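Local atomic coordinates of endoglucanase A (Clostridium acetobutylicum, PDB entry 3IK2), a protein that probably hydrolyses internal beta-1,4-glucosidic bonds of cellulose and related glucans, as a glycoside hydrolase family 44 endoglucanase with a TIM-like barrel. Residues 182-185 against 191-194; 224-227 against 231-234; 403-408 against 470-475. All coordinates share one frame; numbering follows the deposited sequence.

Interaction 1: 182-185 against 191-194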
loop_
_atom_site.group_PDB
_atom_site.type_symbol
_atom_site.label_atom_id
_atom_site.label_comp_id
_atom_site.label_asym_id
_atom_site.label_seq_id
_atom_site.Cartn_x
_atom_site.Cartn_y
_atom_site.Cartn_z
ATOM N N SER A 182 13.749 2.902 -10.498
ATOM C CA SER A 182 15.052 2.240 -10.613
ATOM C C SER A 182 14.941 0.906 -11.377
ATOM O O SER A 182 15.948 0.340 -11.814
ATOM C CB SER A 182 15.716 2.064 -9.231
ATOM O OG SER A 182 15.213 0.948 -8.507
ATOM N N LEU A 183 13.708 0.411 -11.558
ATOM C CA LEU A 183 13.499 -0.756 -12.392
ATOM C C LEU A 183 13.089 -0.408 -13.821
ATOM O O LEU A 183 12.826 -1.291 -14.594
ATOM C CB LEU A 183 12.455 -1.694 -11.760
ATOM C CG LEU A 183 12.879 -2.363 -10.464
ATOM C CD1 LEU A 183 11.860 -3.467 -10.072
ATOM C CD2 LEU A 183 14.290 -2.914 -10.615
ATOM N N TRP A 184 13.044 0.867 -14.186
ATOM C CA TRP A 184 12.646 1.213 -15.558
ATOM C C TRP A 184 13.441 0.460 -16.621
ATOM O O TRP A 184 12.840 -0.012 -17.561
ATOM C CB TRP A 184 12.733 2.713 -15.832
ATOM C CG TRP A 184 11.617 3.517 -15.249
ATOM C CD1 TRP A 184 10.361 3.074 -14.899
ATOM C CD2 TRP A 184 11.645 4.914 -14.951
ATOM N NE1 TRP A 184 9.618 4.103 -14.384
ATOM C CE2 TRP A 184 10.371 5.253 -14.420
ATOM C CE3 TRP A 184 12.621 5.907 -15.061
ATOM C CZ2 TRP A 184 10.046 6.557 -14.010
ATOM C CZ3 TRP A 184 12.299 7.213 -14.627
ATOM C CH2 TRP A 184 11.031 7.515 -14.115
ATOM N N PRO A 185 14.793 0.362 -16.487
ATOM C CA PRO A 185 15.586 -0.335 -17.526
ATOM C C PRO A 185 15.355 -1.842 -17.630
ATOM O O PRO A 185 15.587 -2.416 -18.695
ATOM C CB PRO A 185 17.046 -0.058 -17.112
ATOM C CG PRO A 185 16.980 0.167 -15.636
ATOM C CD PRO A 185 15.661 0.892 -15.411
ATOM N N ILE A 191 11.379 1.551 -23.193
ATOM C CA ILE A 191 11.074 2.946 -22.844
ATOM C C ILE A 191 12.340 3.641 -22.335
ATOM O O ILE A 191 12.625 4.773 -22.690
ATOM C CB ILE A 191 9.951 2.997 -21.727
ATOM C CG1 ILE A 191 8.654 2.344 -22.210
ATOM C CG2 ILE A 191 9.687 4.434 -21.161
ATOM C CD1 ILE A 191 7.493 2.526 -21.221
ATOM N N HIS A 192 13.073 2.950 -21.466
ATOM C CA HIS A 192 14.136 3.559 -20.685
ATOM C C HIS A 192 15.347 2.600 -20.545
ATOM O O HIS A 192 15.610 2.114 -19.432
ATOM C CB HIS A 192 13.591 3.966 -19.298
ATOM C CG HIS A 192 14.501 4.862 -18.515
ATOM N ND1 HIS A 192 15.693 4.419 -17.968
ATOM C CD2 HIS A 192 14.388 6.171 -18.168
ATOM C CE1 HIS A 192 16.266 5.415 -17.310
ATOM N NE2 HIS A 192 15.503 6.493 -17.430
ATOM N N PRO A 193 16.085 2.341 -21.663
ATOM C CA PRO A 193 17.216 1.399 -21.711
ATOM C C PRO A 193 18.283 1.606 -20.612
ATOM O O PRO A 193 18.858 0.632 -20.117
ATOM C CB PRO A 193 17.848 1.662 -23.115
ATOM C CG PRO A 193 17.250 2.872 -23.629
ATOM C CD PRO A 193 15.864 2.940 -22.994
ATOM N N ASP A 194 18.544 2.854 -20.259
ATOM C CA ASP A 194 19.609 3.182 -19.326
ATOM C C ASP A 194 19.197 3.105 -17.856
ATOM O O ASP A 194 18.045 3.296 -17.504
ATOM C CB ASP A 194 20.152 4.583 -19.596
ATOM C CG ASP A 194 20.768 4.741 -20.998
ATOM O OD1 ASP A 194 21.127 3.758 -21.681
ATOM O OD2 ASP A 194 20.897 5.902 -21.412
HETATM O O HOH W 1 17.595 -1.706 -20.550
#

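Interaction 2: 224-227 against 231-234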
loop_
_atom_site.group_PDB
_atom_site.type_symbol
_atom_site.label_atom_id
_atom_site.label_comp_id
_atom_site.label_asym_id
_atom_site.label_seq_id
_atom_site.Cartn_x
_atom_site.Cartn_y
_atom_site.Cartn_z
ATOM N N PRO A 224 9.011 7.946 -4.182
ATOM C CA PRO A 224 9.192 7.676 -5.608
ATOM C C PRO A 224 8.535 6.390 -6.103
ATOM O O PRO A 224 8.668 6.085 -7.277
ATOM C CB PRO A 224 10.737 7.583 -5.754
ATOM C CG PRO A 224 11.292 7.776 -4.380
ATOM C CD PRO A 224 10.175 7.484 -3.418
ATOM N N ALA A 225 7.808 5.677 -5.238
ATOM C CA ALA A 225 7.274 4.316 -5.518
ATOM C C ALA A 225 8.391 3.317 -5.770
ATOM O O ALA A 225 8.431 2.635 -6.798
ATOM C CB ALA A 225 6.241 4.305 -6.676
ATOM N N LEU A 226 9.282 3.220 -4.790
ATOM C CA LEU A 226 10.443 2.350 -4.836
ATOM C C LEU A 226 10.053 0.881 -4.671
ATOM O O LEU A 226 9.235 0.538 -3.807
ATOM C CB LEU A 226 11.399 2.755 -3.719
ATOM C CG LEU A 226 11.813 4.218 -3.718
ATOM C CD1 LEU A 226 12.501 4.581 -2.365
ATOM C CD2 LEU A 226 12.679 4.529 -4.898
ATOM N N PHE A 227 10.652 0.024 -5.485
ATOM C CA PHE A 227 10.268 -1.389 -5.582
ATOM C C PHE A 227 10.540 -2.242 -4.332
ATOM O O PHE A 227 9.917 -3.293 -4.139
ATOM C CB PHE A 227 10.908 -2.011 -6.838
ATOM C CG PHE A 227 12.317 -2.572 -6.640
ATOM C CD1 PHE A 227 12.512 -3.879 -6.178
ATOM C CD2 PHE A 227 13.438 -1.825 -6.978
ATOM C CE1 PHE A 227 13.795 -4.394 -6.015
ATOM C CE2 PHE A 227 14.745 -2.358 -6.847
ATOM C CZ PHE A 227 14.914 -3.624 -6.354
ATOM N N ALA A 231 16.324 -0.510 -3.773
ATOM C CA ALA A 231 16.072 0.886 -4.186
ATOM C C ALA A 231 16.074 1.866 -3.043
ATOM O O ALA A 231 16.455 3.019 -3.232
ATOM C CB ALA A 231 14.753 1.004 -4.966
ATOM N N PHE A 232 15.612 1.446 -1.867
ATOM C CA PHE A 232 15.658 2.305 -0.660
ATOM C C PHE A 232 17.102 2.637 -0.318
ATOM O O PHE A 232 17.394 3.687 0.269
ATOM C CB PHE A 232 15.100 1.599 0.596
ATOM C CG PHE A 232 13.697 1.055 0.466
ATOM C CD1 PHE A 232 13.166 0.267 1.504
ATOM C CD2 PHE A 232 12.888 1.317 -0.669
ATOM C CE1 PHE A 232 11.860 -0.255 1.417
ATOM C CE2 PHE A 232 11.592 0.788 -0.762
ATOM C CZ PHE A 232 11.077 -0.004 0.282
ATOM N N ASN A 233 17.984 1.697 -0.646
ATOM C CA ASN A 233 19.334 1.650 -0.103
ATOM C C ASN A 233 20.223 2.547 -0.959
ATOM O O ASN A 233 20.627 3.638 -0.523
ATOM C CB ASN A 233 19.779 0.163 -0.032
ATOM C CG ASN A 233 21.213 -0.046 0.497
ATOM O OD1 ASN A 233 21.780 -1.148 0.349
ATOM N ND2 ASN A 233 21.788 0.972 1.103
ATOM N N ASP A 234 20.466 2.128 -2.198
ATOM C CA ASP A 234 21.344 2.861 -3.102
ATOM C C ASP A 234 20.712 3.059 -4.476
ATOM O O ASP A 234 21.400 3.168 -5.497
ATOM C CB ASP A 234 22.727 2.183 -3.182
ATOM C CG ASP A 234 22.677 0.739 -3.668
ATOM O OD1 ASP A 234 23.748 0.113 -3.742
ATOM O OD2 ASP A 234 21.596 0.194 -3.968
#

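Interaction 3: 403-408 against 470-475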
loop_
_atom_site.group_PDB
_atom_site.type_symbol
_atom_site.label_atom_id
_atom_site.label_comp_id
_atom_site.label_asym_id
_atom_site.label_seq_id
_atom_site.Cartn_x
_atom_site.Cartn_y
_atom_site.Cartn_z
ATOM N N ASN A 403 -13.119 -4.229 9.023
ATOM C CA ASN A 403 -14.193 -3.291 8.622
ATOM C C ASN A 403 -15.509 -3.884 8.123
ATOM O O ASN A 403 -16.410 -3.175 7.701
ATOM C CB ASN A 403 -13.670 -2.313 7.578
ATOM C CG ASN A 403 -12.537 -1.488 8.104
ATOM O OD1 ASN A 403 -12.697 -0.796 9.103
ATOM N ND2 ASN A 403 -11.365 -1.592 7.465
ATOM N N ASN A 404 -15.623 -5.188 8.171
ATOM C CA ASN A 404 -16.911 -5.792 7.928
ATOM C C ASN A 404 -16.935 -7.171 8.559
ATOM O O ASN A 404 -17.149 -8.158 7.890
ATOM C CB ASN A 404 -17.206 -5.833 6.430
ATOM C CG ASN A 404 -18.597 -6.333 6.133
ATOM O OD1 ASN A 404 -19.481 -6.266 6.977
ATOM N ND2 ASN A 404 -18.802 -6.822 4.917
ATOM N N TYR A 405 -16.655 -7.226 9.850
ATOM C CA TYR A 405 -16.528 -8.514 10.544
ATOM C C TYR A 405 -17.885 -9.188 10.771
ATOM O O TYR A 405 -17.975 -10.413 10.817
ATOM C CB TYR A 405 -15.783 -8.346 11.861
ATOM C CG TYR A 405 -16.363 -7.279 12.761
ATOM C CD1 TYR A 405 -17.307 -7.594 13.724
ATOM C CD2 TYR A 405 -15.963 -5.959 12.655
ATOM C CE1 TYR A 405 -17.829 -6.614 14.557
ATOM C CE2 TYR A 405 -16.481 -4.984 13.492
ATOM C CZ TYR A 405 -17.407 -5.321 14.434
ATOM O OH TYR A 405 -17.938 -4.340 15.247
ATOM N N ASP A 406 -18.931 -8.380 10.905
ATOM C CA ASP A 406 -20.256 -8.905 11.198
ATOM C C ASP A 406 -21.158 -8.927 9.967
ATOM O O ASP A 406 -22.342 -9.235 10.080
ATOM C CB ASP A 406 -20.908 -8.101 12.328
ATOM C CG ASP A 406 -21.162 -6.663 11.936
ATOM O OD1 ASP A 406 -20.870 -6.320 10.755
ATOM O OD2 ASP A 406 -21.624 -5.882 12.817
ATOM N N GLY A 407 -20.610 -8.595 8.794
ATOM C CA GLY A 407 -21.409 -8.552 7.567
ATOM C C GLY A 407 -22.340 -7.351 7.501
ATOM O O GLY A 407 -23.148 -7.229 6.577
ATOM N N ASN A 408 -22.227 -6.459 8.484
ATOM C CA ASN A 408 -23.042 -5.251 8.543
ATOM C C ASN A 408 -22.177 -4.011 8.454
ATOM O O ASN A 408 -22.594 -2.930 8.856
ATOM C CB ASN A 408 -23.856 -5.219 9.834
ATOM C CG ASN A 408 -24.938 -6.293 9.872
ATOM O OD1 ASN A 408 -25.135 -6.947 10.904
ATOM N ND2 ASN A 408 -25.641 -6.490 8.746
ATOM N N GLN A 470 -18.305 -8.974 22.511
ATOM C CA GLN A 470 -18.647 -9.883 21.400
ATOM C C GLN A 470 -17.415 -10.170 20.548
ATOM O O GLN A 470 -16.497 -9.346 20.463
ATOM C CB GLN A 470 -19.749 -9.285 20.541
ATOM C CG GLN A 470 -21.099 -9.218 21.231
ATOM C CD GLN A 470 -22.184 -8.677 20.305
ATOM O OE1 GLN A 470 -23.061 -9.414 19.890
ATOM N NE2 GLN A 470 -22.109 -7.393 19.964
ATOM N N VAL A 471 -17.402 -11.328 19.902
ATOM C CA VAL A 471 -16.191 -11.806 19.257
ATOM C C VAL A 471 -16.492 -12.410 17.884
ATOM O O VAL A 471 -17.398 -13.216 17.765
ATOM C CB VAL A 471 -15.453 -12.858 20.137
ATOM C CG1 VAL A 471 -14.157 -13.313 19.446
ATOM C CG2 VAL A 471 -15.168 -12.306 21.567
ATOM N N TRP A 472 -15.724 -11.996 16.862
ATOM C CA TRP A 472 -15.827 -12.544 15.495
ATOM C C TRP A 472 -14.460 -12.985 15.006
ATOM O O TRP A 472 -13.479 -12.347 15.291
ATOM C CB TRP A 472 -16.376 -11.511 14.511
ATOM C CG TRP A 472 -17.822 -11.128 14.718
ATOM C CD1 TRP A 472 -18.916 -11.580 14.021
ATOM C CD2 TRP A 472 -18.303 -10.180 15.656
ATOM N NE1 TRP A 472 -20.058 -10.966 14.492
ATOM C CE2 TRP A 472 -19.708 -10.105 15.496
ATOM C CE3 TRP A 472 -17.682 -9.382 16.634
ATOM C CZ2 TRP A 472 -20.503 -9.267 16.279
ATOM C CZ3 TRP A 472 -18.474 -8.542 17.409
ATOM C CH2 TRP A 472 -19.865 -8.487 17.226
ATOM N N GLY A 473 -14.395 -14.049 14.220
ATOM C CA GLY A 473 -13.087 -14.546 13.805
ATOM C C GLY A 473 -13.039 -15.561 12.701
ATOM O O GLY A 473 -14.047 -16.091 12.273
ATOM N N PHE A 474 -11.821 -15.814 12.234
ATOM C CA PHE A 474 -11.548 -16.820 11.232
ATOM C C PHE A 474 -10.333 -17.565 11.719
ATOM O O PHE A 474 -9.588 -17.066 12.580
ATOM C CB PHE A 474 -11.333 -16.219 9.816
ATOM C CG PHE A 474 -10.187 -15.249 9.706
ATOM C CD1 PHE A 474 -8.906 -15.696 9.357
ATOM C CD2 PHE A 474 -10.387 -13.883 9.913
ATOM C CE1 PHE A 474 -7.844 -14.805 9.239
ATOM C CE2 PHE A 474 -9.327 -12.985 9.796
ATOM C CZ PHE A 474 -8.042 -13.451 9.452
ATOM N N ASP A 475 -10.146 -18.760 11.170
ATOM C CA ASP A 475 -9.156 -19.688 11.679
ATOM C C ASP A 475 -8.831 -20.674 10.549
ATOM O O ASP A 475 -9.283 -20.491 9.408
ATOM C CB ASP A 475 -9.703 -20.402 12.940
ATOM C CG ASP A 475 -11.035 -21.117 12.688
ATOM O OD1 ASP A 475 -11.312 -21.522 11.538
ATOM O OD2 ASP A 475 -11.803 -21.281 13.655
#

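Interaction 1: 182-185 against 191-194
His192 meets both Trp184 and Pro185, and these three residues bury the most surface in the contact between 182-185 and 191-194. The first pairing is aromatic. Trp184 CE3 stands over one face of the imidazole, offset toward its rim, with His192 CD2 at 3.6 Å. The planes are inclined at 48° and the centroid of the six-membered ring of Trp184 lies 5.2 Å from that of the imidazole, so the rings are neither stacked nor edge-to-face. Nearer the backbones, Trp184 CB and His192 CB approach to 3.8 Å. The His192 side chain reaches this position with CG trans to its backbone N (chi1 -168°), which presents one face of the imidazole to Trp184 CE3. Each ring is also held through a nitrogen: His192 NE2 is hydrogen-bonded to Glu200 OE2 of helix 198-215, and Trp184 NE1 to Asp178 OD1.

Pro185 makes a different kind of contact, with backbone oxygens. Its CA lies 3.1 Å from His192 O, with an angle of 132° at the hydrogen, a CA-H...O contact. Pro185 CB adds an approach of 3.5 Å to Asp194 O. One water joins the backbones by donating to Pro185 O at 2.8 Å and to Pro193 O at 2.7 Å, which ties the two carbonyls together without a direct hydrogen bond between the segments. The contact folds a connection back on itself near the protein surface: short helix 184-187 and the loop after it form part of the link from barrel strand 174-177 to helix 198-215, a beta-alpha connection of the TIM-like barrel.

Interaction 2: 224-227 against 231-234
The carbonyl oxygen of Leu226 lies at the edge of the Phe232 ring and in its plane, with Leu226 O 3.9 Å from Phe232 CE2. This is a long edge contact with an aromatic carbon, too far for a bond, and no hydrogen bond joins 224-227 to 231-234; the backbone of Leu226 is hydrogen-bonded to His277 in the adjacent barrel strand. The Leu226 side chain meets the same ring: CB sits near the ring plane, 3.6 Å from Phe232 CE2, while Leu226 CD1 is 3.7 Å from Phe232 CD2, so two leucine carbons touch the phenyl rim. The Ala231 methyl touches both neighbours: its CB lies 4.0 Å from Leu226 CB and 3.7 Å from Phe227 CD2. Phe227 reaches the methyl because its CG is placed between the backbone N and the carbonyl carbon (chi1 87°), which turns the ring toward helix 229-234. Beyond the contact, Leu276 of strand 273-278 touches both Leu226 and Phe232. With three of the four touching residues buried and the closest approaches all between carbons, the join between the end of strand 220-226 and the helix should rest on hydrophobic burial and shape rather than directional bonds.

Interaction 3: 403-408 against 470-475
Tyr405 sets the edge of its ring against the face of the Trp472 indole. Tyr405 CD1 stands 3.4 Å from Trp472 CD2, and Tyr405 CE1 follows along the same side to reach Trp472 CZ3 at 3.5 Å. The planes meet at 61° and the phenol centroid is 4.7 Å from that of the six-membered indole ring, which defines an edge-to-face pair. A little further round the indole, Asp406 CB packs 3.7 Å from Trp472 NE1, and the carbonyl oxygen Tyr405 O lies 3.5 Å from Trp472 CD1. The tyrosine ring is brought to the indole with CG between its own backbone N and carbonyl carbon (chi1 53°). The segment 403-408 leaves helix 393-403 and turns back here through an Asx turn: Asn408 N donates to Asp406 OD1 at 2.6 Å with an angle of 153°, arriving from above the carboxylate plane. The other oxygen, Asp406 OD2, is hydrogen-bonded to Ser410 OG. Trp472 belongs to strand 468-475 of the mixed, largely antiparallel beta sheet that forms the beta-sandwich domain of this family, separate from the barrel, so the turn lies against that sheet. Within it, the backbone of Trp472 is hydrogen-bonded to His506 of strand 503-510, whose ring also meets that of Tyr405. Val508 touches both aromatics, and Ile481 and Lys483 of strand 481-484 pack on Trp472.

Overall arrangement
From the N terminus, the chain first reaches interaction 1, which closes a short loop within the connection following barrel strand 174-177. It then passes through helix 198-215 and strand 220-226 to interaction 2, where the next connection folds back on its own strand end. These two loops are consecutive and neither nests nor crosses, yet they touch: Leu183 CG lies 3.6 Å from Phe227 CD2, which joins neighbouring connections of the barrel. Interaction 3 comes last and spans far more sequence, bringing the exit of helix 393-403 to strand 468-475 of the mixed sheet. Its centre is about 45 Å from that of interaction 1, across the chain's centre.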